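PDB 5L10: N-acylhomoserine lactone dependent regulatory protein from Burkholderia cenocepacia, which probably acts as a DNA-binding transcription regulator of the LuxR family, responding to N-acylhomoserine lactones, with its autoinducer-binding domain present here. Local coordinates for residues G44-L49 with G127-L132; P20-A25 with A162-R167; F112-G117 with T133-T138. All blocks are in the same frame, centred on the assembly; numbering follows the deposited sequence.

Interaction 1 (G44-L49 with G127-L132)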
ATOM      1  N   GLY A  44      -4.635  12.249  -5.695  1.00 22.37           N
ATOM      2  CA  GLY A  44      -6.014  12.456  -6.082  1.00 26.77           C
ATOM      3  C   GLY A  44      -6.968  11.455  -5.463  1.00 30.07           C
ATOM      4  O   GLY A  44      -6.744  10.243  -5.537  1.00 31.93           O
ATOM      5  N   LEU A  45      -8.040  11.949  -4.855  1.00 31.81           N
ATOM      6  CA  LEU A  45      -9.066  11.104  -4.257  1.00 30.92           C
ATOM      7  C   LEU A  45     -10.312  11.181  -5.130  1.00 32.82           C
ATOM      8  O   LEU A  45     -10.949  12.236  -5.219  1.00 39.35           O
ATOM      9  CB  LEU A  45      -9.364  11.537  -2.823  1.00 25.66           C
ATOM     10  CG  LEU A  45     -10.469  10.762  -2.100  1.00 30.26           C
ATOM     11  CD1 LEU A  45     -10.133   9.279  -2.003  1.00 31.75           C
ATOM     12  CD2 LEU A  45     -10.726  11.348  -0.721  1.00 35.26           C
ATOM     13  N   ARG A  46     -10.646  10.075  -5.790  0.68 31.89           N
ATOM     14  CA  ARG A  46     -11.841   9.985  -6.622  0.68 38.70           C
ATOM     15  C   ARG A  46     -12.873   9.136  -5.895  0.68 39.17           C
ATOM     16  O   ARG A  46     -12.618   7.966  -5.589  0.68 41.39           O
ATOM     17  CB  ARG A  46     -11.525   9.397  -7.997  0.68 42.18           C
ATOM     18  CG  ARG A  46     -12.610   9.669  -9.025  0.68 50.76           C
ATOM     19  CD  ARG A  46     -12.334   8.974 -10.349  0.68 55.39           C
ATOM     20  NE  ARG A  46     -12.466   7.525 -10.238  0.68 58.49           N
ATOM     21  CZ  ARG A  46     -12.656   6.710 -11.272  0.68 58.64           C
ATOM     22  NH1 ARG A  46     -12.764   5.403 -11.075  0.68 59.15           N
ATOM     23  NH2 ARG A  46     -12.748   7.203 -12.500  0.68 57.11           N
ATOM     24  N   ARG A  47     -14.033   9.721  -5.627  1.00 72.30           N
ATOM     25  CA  ARG A  47     -15.042   9.110  -4.777  1.00 72.88           C
ATOM     26  C   ARG A  47     -16.077   8.345  -5.591  1.00 78.06           C
ATOM     27  O   ARG A  47     -16.384   8.695  -6.736  1.00 78.11           O
ATOM     28  CB  ARG A  47     -15.721  10.180  -3.927  1.00 61.65           C
ATOM     29  CG  ARG A  47     -14.742  11.207  -3.391  1.00 63.46           C
ATOM     30  CD  ARG A  47     -15.433  12.222  -2.510  1.00 62.51           C
ATOM     31  NE  ARG A  47     -15.676  11.701  -1.169  1.00 67.76           N
ATOM     32  CZ  ARG A  47     -15.022  12.101  -0.085  1.00 71.13           C
ATOM     33  NH1 ARG A  47     -14.088  13.040  -0.182  1.00 64.05           N
ATOM     34  NH2 ARG A  47     -15.307  11.570   1.098  1.00 69.81           N
ATOM     35  N   THR A  48     -16.623   7.295  -4.972  1.00 82.61           N
ATOM     36  CA  THR A  48     -17.537   6.394  -5.660  1.00 95.85           C
ATOM     37  C   THR A  48     -18.981   6.886  -5.605  1.00105.31           C
ATOM     38  O   THR A  48     -19.778   6.561  -6.493  1.00 95.79           O
ATOM     39  CB  THR A  48     -17.418   4.985  -5.058  1.00 92.08           C
ATOM     40  OG1 THR A  48     -17.890   4.008  -5.995  1.00 91.25           O
ATOM     41  CG2 THR A  48     -18.212   4.864  -3.753  1.00 86.16           C
ATOM     42  N   LEU A  49     -19.326   7.686  -4.599  1.00120.01           N
ATOM     43  CA  LEU A  49     -20.704   8.106  -4.364  1.00130.47           C
ATOM     44  C   LEU A  49     -21.249   9.157  -5.335  1.00136.26           C
ATOM     45  O   LEU A  49     -22.461   9.161  -5.581  1.00135.95           O
ATOM     46  CB  LEU A  49     -20.858   8.614  -2.929  1.00128.36           C
ATOM     47  CG  LEU A  49     -21.193   7.550  -1.882  1.00126.04           C
ATOM     48  CD1 LEU A  49     -21.782   8.206  -0.645  1.00123.99           C
ATOM     49  CD2 LEU A  49     -22.142   6.490  -2.441  1.00123.25           C
ATOM     50  N   GLY A 127     -14.739   2.114  -1.045  1.00 40.32           N
ATOM     51  CA  GLY A 127     -14.655   1.976  -2.483  1.00 35.73           C
ATOM     52  C   GLY A 127     -14.026   3.148  -3.203  1.00 33.86           C
ATOM     53  O   GLY A 127     -13.947   3.122  -4.438  1.00 39.48           O
ATOM     54  N   ASN A 128     -13.579   4.171  -2.481  1.00 31.51           N
ATOM     55  CA  ASN A 128     -12.941   5.307  -3.124  1.00 31.74           C
ATOM     56  C   ASN A 128     -11.585   4.908  -3.695  1.00 30.67           C
ATOM     57  O   ASN A 128     -10.938   3.969  -3.226  1.00 33.62           O
ATOM     58  CB  ASN A 128     -12.772   6.457  -2.132  1.00 33.24           C
ATOM     59  CG  ASN A 128     -14.088   6.930  -1.562  1.00 39.46           C
ATOM     60  OD1 ASN A 128     -15.099   6.983  -2.263  1.00 47.80           O
ATOM     61  ND2 ASN A 128     -14.088   7.269  -0.279  1.00 36.23           N
ATOM     62  N   LEU A 129     -11.161   5.634  -4.722  1.00 24.02           N
ATOM     63  CA  LEU A 129      -9.870   5.419  -5.362  1.00 25.54           C
ATOM     64  C   LEU A 129      -8.956   6.588  -5.030  1.00 28.01           C
ATOM     65  O   LEU A 129      -9.320   7.749  -5.260  1.00 30.46           O
ATOM     66  CB  LEU A 129     -10.023   5.270  -6.876  1.00 27.31           C
ATOM     67  CG  LEU A 129      -8.716   5.133  -7.661  1.00 27.48           C
ATOM     68  CD1 LEU A 129      -7.915   3.915  -7.195  1.00 28.18           C
ATOM     69  CD2 LEU A 129      -8.957   5.064  -9.155  1.00 22.49           C
ATOM     70  N   GLY A 130      -7.785   6.282  -4.480  1.00 27.18           N
ATOM     71  CA  GLY A 130      -6.757   7.270  -4.225  1.00 17.36           C
ATOM     72  C   GLY A 130      -5.527   6.955  -5.062  1.00 26.27           C
ATOM     73  O   GLY A 130      -5.068   5.810  -5.102  1.00 33.13           O
ATOM     74  N   VAL A 131      -5.018   7.978  -5.741  1.00 21.85           N
ATOM     75  CA  VAL A 131      -3.926   7.823  -6.692  1.00 21.57           C
ATOM     76  C   VAL A 131      -2.782   8.722  -6.255  1.00 24.21           C
ATOM     77  O   VAL A 131      -2.937   9.950  -6.203  1.00 27.13           O
ATOM     78  CB  VAL A 131      -4.372   8.165  -8.121  1.00 16.68           C
ATOM     79  CG1 VAL A 131      -3.180   8.137  -9.063  1.00 16.67           C
ATOM     80  CG2 VAL A 131      -5.445   7.194  -8.576  1.00 17.90           C
ATOM     81  N   LEU A 132      -1.637   8.115  -5.948  1.00 21.88           N
ATOM     82  CA  LEU A 132      -0.404   8.853  -5.714  1.00 21.30           C
ATOM     83  C   LEU A 132       0.388   8.899  -7.009  1.00 23.17           C
ATOM     84  O   LEU A 132       0.611   7.863  -7.643  1.00 23.20           O
ATOM     85  CB  LEU A 132       0.439   8.208  -4.612  1.00 17.69           C
ATOM     86  CG  LEU A 132       1.814   8.859  -4.404  1.00 16.02           C
ATOM     87  CD1 LEU A 132       1.686  10.246  -3.772  1.00 14.88           C
ATOM     88  CD2 LEU A 132       2.726   7.966  -3.575  1.00 15.29           C
TER
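Gly44 to Arg46 and Leu129 to Val131 run side by side as neighbouring antiparallel strands, their axes 4.7 Å apart at closest approach and their directions 162° apart. Two reciprocal pairs of backbone bonds fix the register. Gly44 N donates to Val131 O at 2.9 Å and Gly44 O receives Val131 N; Arg46 N donates to Leu129 O at 2.7 Å and Arg46 O receives Leu129 N. Between them Leu45 faces Gly130 as a non-hydrogen-bonded pair, where the missing side chain of the glycine suits the close approach of helix 143-169, whose Met165 SE packs on Gly130 N. Leu45 points to that same face, its CG beside the carbonyl carbon (chi1 178°). Its CD1 lies 3.9 Å from Asn128 CB, and the side chain also packs on Leu168 and Ala169. Past the Arg46-Leu129 pair a side chain takes over: Asn128 OD1 accepts Thr48 N at 3.1 Å, the donor lying in the carbonyl plane, while Arg47 CA comes to 3.3 Å from the same OD1. Asparagine suits this place because its amide can stand in for a backbone carbonyl. Gly127 precedes it with a positive phi of 97°, a conformation in which a CB would press on the preceding carbonyl oxygen. Leu129 and Val131, apolar and branched, lie on the sheet face opposite Leu45 and pack against Ala86, Ile82 and Val85 of helix 80-87. Arg46 shares this face, touching Ile82 and Met56; in one of its two conformers the guanidinium passes Leu129 CD2 obliquely. A glycerol, probably from the crystallisation liquor, lies near Val131 and may mark a pocket. A central antiparallel sheet with helices on both faces is the alpha-beta-alpha sandwich characteristic of LuxR-type autoinducer-binding domains.

Interaction 2 (P20-A25 with A162-R167)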
ATOM      1  N   PRO A  20      -2.054  14.527  12.122  1.00 35.28           N
ATOM      2  CA  PRO A  20      -3.456  14.118  12.251  1.00 26.72           C
ATOM      3  C   PRO A  20      -4.371  14.680  11.175  1.00 33.09           C
ATOM      4  O   PRO A  20      -5.582  14.437  11.232  1.00 41.05           O
ATOM      5  CB  PRO A  20      -3.838  14.664  13.636  1.00 29.64           C
ATOM      6  CG  PRO A  20      -2.859  15.800  13.906  1.00 29.80           C
ATOM      7  CD  PRO A  20      -1.770  15.767  12.863  1.00 27.04           C
ATOM      8  N   THR A  21      -3.839  15.422  10.207  1.00 25.20           N
ATOM      9  CA  THR A  21      -4.632  16.036   9.153  1.00 32.65           C
ATOM     10  C   THR A  21      -3.955  15.805   7.810  1.00 31.67           C
ATOM     11  O   THR A  21      -2.768  15.478   7.738  1.00 30.66           O
ATOM     12  CB  THR A  21      -4.810  17.541   9.381  1.00 31.87           C
ATOM     13  OG1 THR A  21      -3.529  18.181   9.332  1.00 38.45           O
ATOM     14  CG2 THR A  21      -5.444  17.807  10.733  1.00 34.67           C
ATOM     15  N   ALA A  22      -4.727  15.986   6.734  1.00 30.50           N
ATOM     16  CA  ALA A  22      -4.155  15.876   5.395  1.00 29.05           C
ATOM     17  C   ALA A  22      -3.201  17.026   5.103  1.00 34.66           C
ATOM     18  O   ALA A  22      -2.278  16.880   4.292  1.00 34.62           O
ATOM     19  CB  ALA A  22      -5.267  15.831   4.348  1.00 22.18           C
ATOM     20  N   GLU A  23      -3.409  18.171   5.757  1.00 35.90           N
ATOM     21  CA  GLU A  23      -2.517  19.310   5.600  1.00 29.89           C
ATOM     22  C   GLU A  23      -1.149  19.031   6.204  1.00 37.79           C
ATOM     23  O   GLU A  23      -0.132  19.497   5.678  1.00 42.33           O
ATOM     24  CB  GLU A  23      -3.149  20.548   6.239  1.00 31.11           C
ATOM     25  CG  GLU A  23      -4.481  20.988   5.608  1.00 47.78           C
ATOM     26  CD  GLU A  23      -5.667  20.087   5.952  1.00 58.95           C
ATOM     27  OE1 GLU A  23      -5.536  18.849   5.903  1.00 62.03           O
ATOM     28  OE2 GLU A  23      -6.746  20.618   6.274  1.00 67.15           O
ATOM     29  N   ALA A  24      -1.101  18.272   7.297  1.00 37.37           N
ATOM     30  CA  ALA A  24       0.161  17.910   7.923  1.00 21.35           C
ATOM     31  C   ALA A  24       0.761  16.636   7.354  1.00 30.99           C
ATOM     32  O   ALA A  24       1.962  16.402   7.529  1.00 30.88           O
ATOM     33  CB  ALA A  24      -0.021  17.741   9.432  1.00 22.98           C
ATOM     34  N   ALA A  25      -0.043  15.810   6.685  1.00 31.04           N
ATOM     35  CA  ALA A  25       0.436  14.540   6.158  1.00 16.85           C
ATOM     36  C   ALA A  25       1.053  14.662   4.777  1.00 29.66           C
ATOM     37  O   ALA A  25       1.873  13.814   4.403  1.00 29.24           O
ATOM     38  CB  ALA A  25      -0.702  13.519   6.100  1.00 16.98           C
ATOM     39  N   ALA A 162      -2.444   5.195   3.415  1.00 18.86           N
ATOM     40  CA  ALA A 162      -2.742   4.927   4.815  1.00 28.51           C
ATOM     41  C   ALA A 162      -2.821   6.190   5.661  1.00 31.07           C
ATOM     42  O   ALA A 162      -3.569   6.217   6.647  1.00 37.03           O
ATOM     43  CB  ALA A 162      -1.695   3.983   5.411  1.00 22.31           C
ATOM     44  N   TYR A 163      -2.078   7.238   5.304  1.00 20.21           N
ATOM     45  CA  TYR A 163      -2.002   8.431   6.133  1.00 24.29           C
ATOM     46  C   TYR A 163      -2.606   9.676   5.498  1.00 23.15           C
ATOM     47  O   TYR A 163      -2.996  10.588   6.233  1.00 25.85           O
ATOM     48  CB  TYR A 163      -0.542   8.731   6.504  1.00 22.25           C
ATOM     49  CG  TYR A 163       0.100   7.666   7.361  1.00 26.93           C
ATOM     50  CD1 TYR A 163       0.038   7.733   8.747  1.00 38.95           C
ATOM     51  CD2 TYR A 163       0.768   6.595   6.785  1.00 26.81           C
ATOM     52  CE1 TYR A 163       0.627   6.762   9.536  1.00 35.82           C
ATOM     53  CE2 TYR A 163       1.359   5.619   7.566  1.00 25.13           C
ATOM     54  CZ  TYR A 163       1.287   5.708   8.940  1.00 34.39           C
ATOM     55  OH  TYR A 163       1.872   4.738   9.719  1.00 38.27           O
ATOM     56  N   LEU A 164      -2.692   9.746   4.171  1.00 18.40           N
ATOM     57  CA  LEU A 164      -3.230  10.922   3.495  1.00 29.93           C
ATOM     58  C   LEU A 164      -4.662  10.717   3.014  1.00 27.62           C
ATOM     59  O   LEU A 164      -5.542  11.520   3.336  1.00 31.84           O
ATOM     60  CB  LEU A 164      -2.330  11.311   2.314  1.00 16.66           C
ATOM     61  CG  LEU A 164      -2.741  12.581   1.574  1.00 16.72           C
ATOM     62  CD1 LEU A 164      -2.767  13.744   2.539  1.00 27.45           C
ATOM     63  CD2 LEU A 164      -1.793  12.862   0.431  1.00 19.58           C
HETATM   64  N   MSE A 165      -4.912   9.660   2.249  1.00 22.43           N
HETATM   65  CA  MSE A 165      -6.248   9.388   1.728  1.00 22.81           C
HETATM   66  C   MSE A 165      -7.364   9.383   2.796  1.00 29.55           C
HETATM   67  O   MSE A 165      -8.376  10.064   2.615  1.00 33.58           O
HETATM   68  CB  MSE A 165      -6.249   8.058   0.960  1.00 25.08           C
HETATM   69  CG  MSE A 165      -7.631   7.454   0.793  1.00 39.58           C
HETATM   70 SE   MSE A 165      -7.774   6.104  -0.609  0.91 62.64          SE
HETATM   71  CE  MSE A 165      -6.404   4.864  -0.020  1.00 50.84           C
ATOM     72  N   PRO A 166      -7.196   8.645   3.904  1.00 25.67           N
ATOM     73  CA  PRO A 166      -8.263   8.625   4.919  1.00 29.03           C
ATOM     74  C   PRO A 166      -8.516   9.973   5.561  1.00 31.64           C
ATOM     75  O   PRO A 166      -9.628  10.205   6.053  1.00 32.44           O
ATOM     76  CB  PRO A 166      -7.749   7.612   5.949  1.00 25.01           C
ATOM     77  CG  PRO A 166      -6.285   7.664   5.806  1.00 30.70           C
ATOM     78  CD  PRO A 166      -6.046   7.831   4.340  1.00 25.85           C
ATOM     79  N   ARG A 167      -7.525  10.861   5.587  1.00 36.25           N
ATOM     80  CA  ARG A 167      -7.696  12.190   6.153  1.00 38.80           C
ATOM     81  C   ARG A 167      -8.145  13.211   5.118  1.00 34.74           C
ATOM     82  O   ARG A 167      -8.464  14.348   5.485  1.00 35.29           O
ATOM     83  CB  ARG A 167      -6.396  12.635   6.826  1.00 38.25           C
ATOM     84  CG  ARG A 167      -5.833  11.552   7.732  1.00 42.74           C
ATOM     85  CD  ARG A 167      -5.103  12.114   8.929  1.00 54.04           C
ATOM     86  NE  ARG A 167      -4.687  11.048   9.838  1.00 62.51           N
ATOM     87  CZ  ARG A 167      -3.557  10.359   9.711  1.00 64.34           C
ATOM     88  NH1 ARG A 167      -3.256   9.409  10.583  1.00 72.43           N
ATOM     89  NH2 ARG A 167      -2.727  10.621   8.710  1.00 62.10           N
TER
HETATM   90  O   HOH W   1      -7.871  17.105   7.107  1.00 30.77           O
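Arg167, Leu164 and Ala22 carry this meeting between the start of helix 22-35 and the last turns of helix 143-169. The arginine contributes mainly its aliphatic stem: CB rests 3.7 Å from Ala22 N, and CD reaches 3.3 Å from Pro20 O. Its guanidinium then has Pro20 CA over one face, while Tyr163 CD1 approaches at the edge, in plane. A long side chain suits this position, since its methylenes can line the loop. Its NH1 lies close to NH1 of Arg90 of the second subunit, a pairing of like charges that is probably mildly unfavourable unless screened. Leu164 has CG anti to the backbone N, and its chi2 of 58° places CD1 by the first helical turn, 3.7 Å from Ala22 CB and 4.1 Å from Ala25 CB. Alanine fits at both sites because a single methyl lets the helices come close; Ala22 CB also lies 3.7 Å from Arg167 O, and Ala25 CB meets Tyr163 O. Thr21 N-caps helix 22-35, its OG1 accepting Ala24 N at 3.2 Å. A water donates to Glu23 OE1 and to Arg167 O, linking the two segments beside the apolar contact. Helix 143-169 is kinked around Pro166, which has no N-H to give. Leu164 continues inward onto Tyr43 of strand 40-46, placing the two helices on one face of the sheet, while Tyr163 and Pro166 pack on Arg90 and Pro89 of the second subunit.

Interaction 3 (F112-G117 with T133-T138)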
ATOM      1  N   PHE A 112       3.745  21.389 -18.984  1.00 43.02           N
ATOM      2  CA  PHE A 112       3.868  21.944 -17.641  1.00 44.28           C
ATOM      3  C   PHE A 112       4.712  21.061 -16.732  1.00 48.72           C
ATOM      4  O   PHE A 112       4.578  21.116 -15.508  1.00 59.95           O
ATOM      5  CB  PHE A 112       2.487  22.184 -17.030  1.00 47.22           C
ATOM      6  CG  PHE A 112       1.707  23.254 -17.728  1.00 56.58           C
ATOM      7  CD1 PHE A 112       1.912  24.586 -17.422  1.00 59.08           C
ATOM      8  CD2 PHE A 112       0.784  22.931 -18.707  1.00 59.52           C
ATOM      9  CE1 PHE A 112       1.206  25.577 -18.072  1.00 62.99           C
ATOM     10  CE2 PHE A 112       0.070  23.915 -19.361  1.00 62.48           C
ATOM     11  CZ  PHE A 112       0.281  25.241 -19.043  1.00 64.59           C
ATOM     12  N   GLY A 113       5.598  20.254 -17.312  1.00 44.36           N
ATOM     13  CA  GLY A 113       6.522  19.458 -16.538  1.00 41.32           C
ATOM     14  C   GLY A 113       5.997  18.118 -16.071  1.00 41.99           C
ATOM     15  O   GLY A 113       6.781  17.312 -15.554  1.00 45.81           O
HETATM   16  N   MSE A 114       4.704  17.853 -16.223  1.00 40.42           N
HETATM   17  CA  MSE A 114       4.152  16.542 -15.896  1.00 36.21           C
HETATM   18  C   MSE A 114       4.569  15.525 -16.953  1.00 35.66           C
HETATM   19  O   MSE A 114       3.736  15.061 -17.728  1.00 46.80           O
HETATM   20  CB  MSE A 114       2.626  16.601 -15.807  1.00 42.73           C
HETATM   21  CG  MSE A 114       2.065  17.563 -14.767  1.00 50.35           C
HETATM   22 SE   MSE A 114       2.271  16.951 -12.921  0.79 53.67          SE
HETATM   23  CE  MSE A 114       3.654  18.161 -12.451  1.00 50.64           C
ATOM     24  N   ARG A 115       5.851  15.166 -16.980  1.00 30.65           N
ATOM     25  CA  ARG A 115       6.418  14.443 -18.114  1.00 34.72           C
ATOM     26  C   ARG A 115       6.722  12.979 -17.830  1.00 32.26           C
ATOM     27  O   ARG A 115       6.315  12.109 -18.606  1.00 31.84           O
ATOM     28  CB  ARG A 115       7.687  15.162 -18.596  1.00 34.85           C
ATOM     29  CG  ARG A 115       7.397  16.557 -19.124  1.00 39.85           C
ATOM     30  CD  ARG A 115       8.641  17.289 -19.592  1.00 45.58           C
ATOM     31  NE  ARG A 115       8.278  18.568 -20.196  1.00 50.35           N
ATOM     32  CZ  ARG A 115       9.130  19.394 -20.792  1.00 48.71           C
ATOM     33  NH1 ARG A 115      10.418  19.090 -20.872  1.00 53.97           N
ATOM     34  NH2 ARG A 115       8.687  20.530 -21.311  1.00 44.10           N
ATOM     35  N   TYR A 116       7.440  12.670 -16.752  1.00 27.51           N
ATOM     36  CA  TYR A 116       7.877  11.306 -16.472  1.00 35.84           C
ATOM     37  C   TYR A 116       7.378  10.920 -15.087  1.00 35.78           C
ATOM     38  O   TYR A 116       7.917  11.380 -14.074  1.00 36.51           O
ATOM     39  CB  TYR A 116       9.394  11.191 -16.580  1.00 38.31           C
ATOM     40  CG  TYR A 116       9.944  11.990 -17.732  1.00 37.02           C
ATOM     41  CD1 TYR A 116       9.699  11.608 -19.045  1.00 35.91           C
ATOM     42  CD2 TYR A 116      10.692  13.137 -17.509  1.00 38.23           C
ATOM     43  CE1 TYR A 116      10.194  12.347 -20.106  1.00 38.31           C
ATOM     44  CE2 TYR A 116      11.193  13.878 -18.562  1.00 37.72           C
ATOM     45  CZ  TYR A 116      10.942  13.480 -19.856  1.00 33.17           C
ATOM     46  OH  TYR A 116      11.438  14.218 -20.904  1.00 35.81           O
ATOM     47  N   GLY A 117       6.357  10.071 -15.047  1.00 34.12           N
ATOM     48  CA  GLY A 117       5.574   9.873 -13.847  1.00 29.20           C
ATOM     49  C   GLY A 117       5.558   8.439 -13.359  1.00 31.45           C
ATOM     50  O   GLY A 117       5.743   7.495 -14.131  1.00 21.48           O
ATOM     51  N   THR A 133       0.806  10.099  -7.401  1.00 24.34           N
ATOM     52  CA  THR A 133       1.524  10.306  -8.652  1.00 23.27           C
ATOM     53  C   THR A 133       2.813  11.058  -8.357  1.00 22.22           C
ATOM     54  O   THR A 133       2.778  12.153  -7.785  1.00 17.25           O
ATOM     55  CB  THR A 133       0.658  11.071  -9.655  1.00 26.15           C
ATOM     56  OG1 THR A 133      -0.480  10.275 -10.005  1.00 26.02           O
ATOM     57  CG2 THR A 133       1.438  11.382 -10.903  1.00 27.48           C
ATOM     58  N   LEU A 134       3.943  10.463  -8.729  1.00 16.12           N
ATOM     59  CA  LEU A 134       5.259  11.067  -8.556  1.00 23.44           C
ATOM     60  C   LEU A 134       5.820  11.391  -9.933  1.00 22.29           C
ATOM     61  O   LEU A 134       5.991  10.491 -10.763  1.00 24.92           O
ATOM     62  CB  LEU A 134       6.197  10.127  -7.800  1.00 19.52           C
ATOM     63  CG  LEU A 134       5.658   9.578  -6.482  1.00 16.29           C
ATOM     64  CD1 LEU A 134       6.669   8.637  -5.848  1.00 18.86           C
ATOM     65  CD2 LEU A 134       5.295  10.716  -5.542  1.00 16.14           C
ATOM     66  N   VAL A 135       6.102  12.667 -10.180  1.00 21.79           N
ATOM     67  CA  VAL A 135       6.509  13.120 -11.504  1.00 27.99           C
ATOM     68  C   VAL A 135       7.827  13.875 -11.409  1.00 23.99           C
ATOM     69  O   VAL A 135       8.026  14.689 -10.501  1.00 22.99           O
ATOM     70  CB  VAL A 135       5.433  14.011 -12.159  1.00 27.28           C
ATOM     71  CG1 VAL A 135       5.748  14.209 -13.627  1.00 29.11           C
ATOM     72  CG2 VAL A 135       4.058  13.399 -11.985  1.00 18.88           C
ATOM     73  N   ARG A 136       8.723  13.597 -12.350  1.00 28.91           N
ATOM     74  CA  ARG A 136       9.919  14.396 -12.572  1.00 37.97           C
ATOM     75  C   ARG A 136       9.831  15.056 -13.942  1.00 36.93           C
ATOM     76  O   ARG A 136       9.206  14.525 -14.866  1.00 35.30           O
ATOM     77  CB  ARG A 136      11.191  13.545 -12.467  1.00 38.20           C
ATOM     78  CG  ARG A 136      10.981  12.072 -12.762  1.00 30.05           C
ATOM     79  CD  ARG A 136      12.180  11.264 -12.308  1.00 26.75           C
ATOM     80  NE  ARG A 136      13.354  11.535 -13.128  1.00 35.04           N
ATOM     81  CZ  ARG A 136      14.593  11.200 -12.790  1.00 45.44           C
ATOM     82  NH1 ARG A 136      14.823  10.591 -11.636  1.00 47.56           N
ATOM     83  NH2 ARG A 136      15.605  11.483 -13.599  1.00 55.75           N
ATOM     84  N   ASP A 137      10.459  16.224 -14.066  1.00 37.99           N
ATOM     85  CA  ASP A 137      10.379  17.027 -15.280  1.00 37.34           C
ATOM     86  C   ASP A 137      11.644  16.982 -16.121  1.00 39.39           C
ATOM     87  O   ASP A 137      11.685  17.609 -17.185  1.00 49.36           O
ATOM     88  CB  ASP A 137      10.063  18.484 -14.922  1.00 40.14           C
ATOM     89  CG  ASP A 137      11.127  19.111 -14.034  1.00 49.20           C
ATOM     90  OD1 ASP A 137      11.974  18.364 -13.499  1.00 48.53           O
ATOM     91  OD2 ASP A 137      11.112  20.350 -13.863  1.00 55.79           O
ATOM     92  N   THR A 138      12.674  16.259 -15.687  1.00 40.27           N
ATOM     93  CA  THR A 138      13.992  16.340 -16.309  1.00 47.10           C
ATOM     94  C   THR A 138      14.290  15.148 -17.213  1.00 43.22           C
ATOM     95  O   THR A 138      14.527  15.318 -18.412  1.00 36.04           O
ATOM     96  CB  THR A 138      15.067  16.453 -15.222  1.00 52.21           C
ATOM     97  OG1 THR A 138      14.785  15.508 -14.178  1.00 44.43           O
ATOM     98  CG2 THR A 138      15.101  17.871 -14.650  1.00 55.31           C
TER
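Tyr116 and Arg136 form an antiparallel hydrogen-bonded pair, Tyr116 N giving to Arg136 O at 3.2 Å and Arg136 N to Tyr116 O at 2.9 Å. The tyrosine's chi1 of -40° puts CG beside the backbone N; with the ring turned by a chi2 of -69°, CD2 lies 3.3 Å from Arg136 O and CE2 3.6 Å from Thr138 C. Arg115 CB sits over the centre of one ring face, 3.6 Å above the plane. From there the Arg115 chain runs extended, and its NE is bound by Ala110 O. The Arg136 chain bends at chi3, where NE donates to Thr139 O, and its CG stands against Tyr116 O. On the opposite sheet face, Val135 divides its two methyls: CG1, anti to the backbone N (chi1 -168°), approaches Arg115 N to 3.5 Å, whereas CG2 meets Met114 SE at 4.1 Å, the two side chains crossing at about a right angle. Met114 centres an inverse gamma turn. Positive phi favours glycine at Gly113, where a CB would also stand against Asp137 CB; the latter lies 3.5 Å from Gly113 O. Val135 thus packs inward with Trp94 and the long, unbranched Met114 (selenomethionine here), while Tyr116 and Arg136 take the other face. The chemistry implies a hairpin end anchored by main-chain bonds, with arginine NE groups gripping nearby carbonyls and the tyrosine ring adding van der Waals packing.

In the fold
Interactions 1 and 3 share strand 129-136, which lies between strands 40-46 and 116-123; interaction 1 samples its first half and interaction 3 its second, on opposite sides of the chain's centre, 21 Å apart between centres. Both rest on main-chain hydrogen bonds, but interaction 1 is the more buried, while interaction 3, at the base of a hairpin, adds arginine and tyrosine at a partly exposed margin. Interaction 2 differs in kind: two helices meet through two alanines, a leucine and an arginine stem, without direct hydrogen bonds assigned between the segments. It touches interaction 1 through Met165, against Gly130 and Leu45, so helix layer and sheet join there, whereas interaction 3 stays about 9 Å from interaction 2 at their nearest atoms.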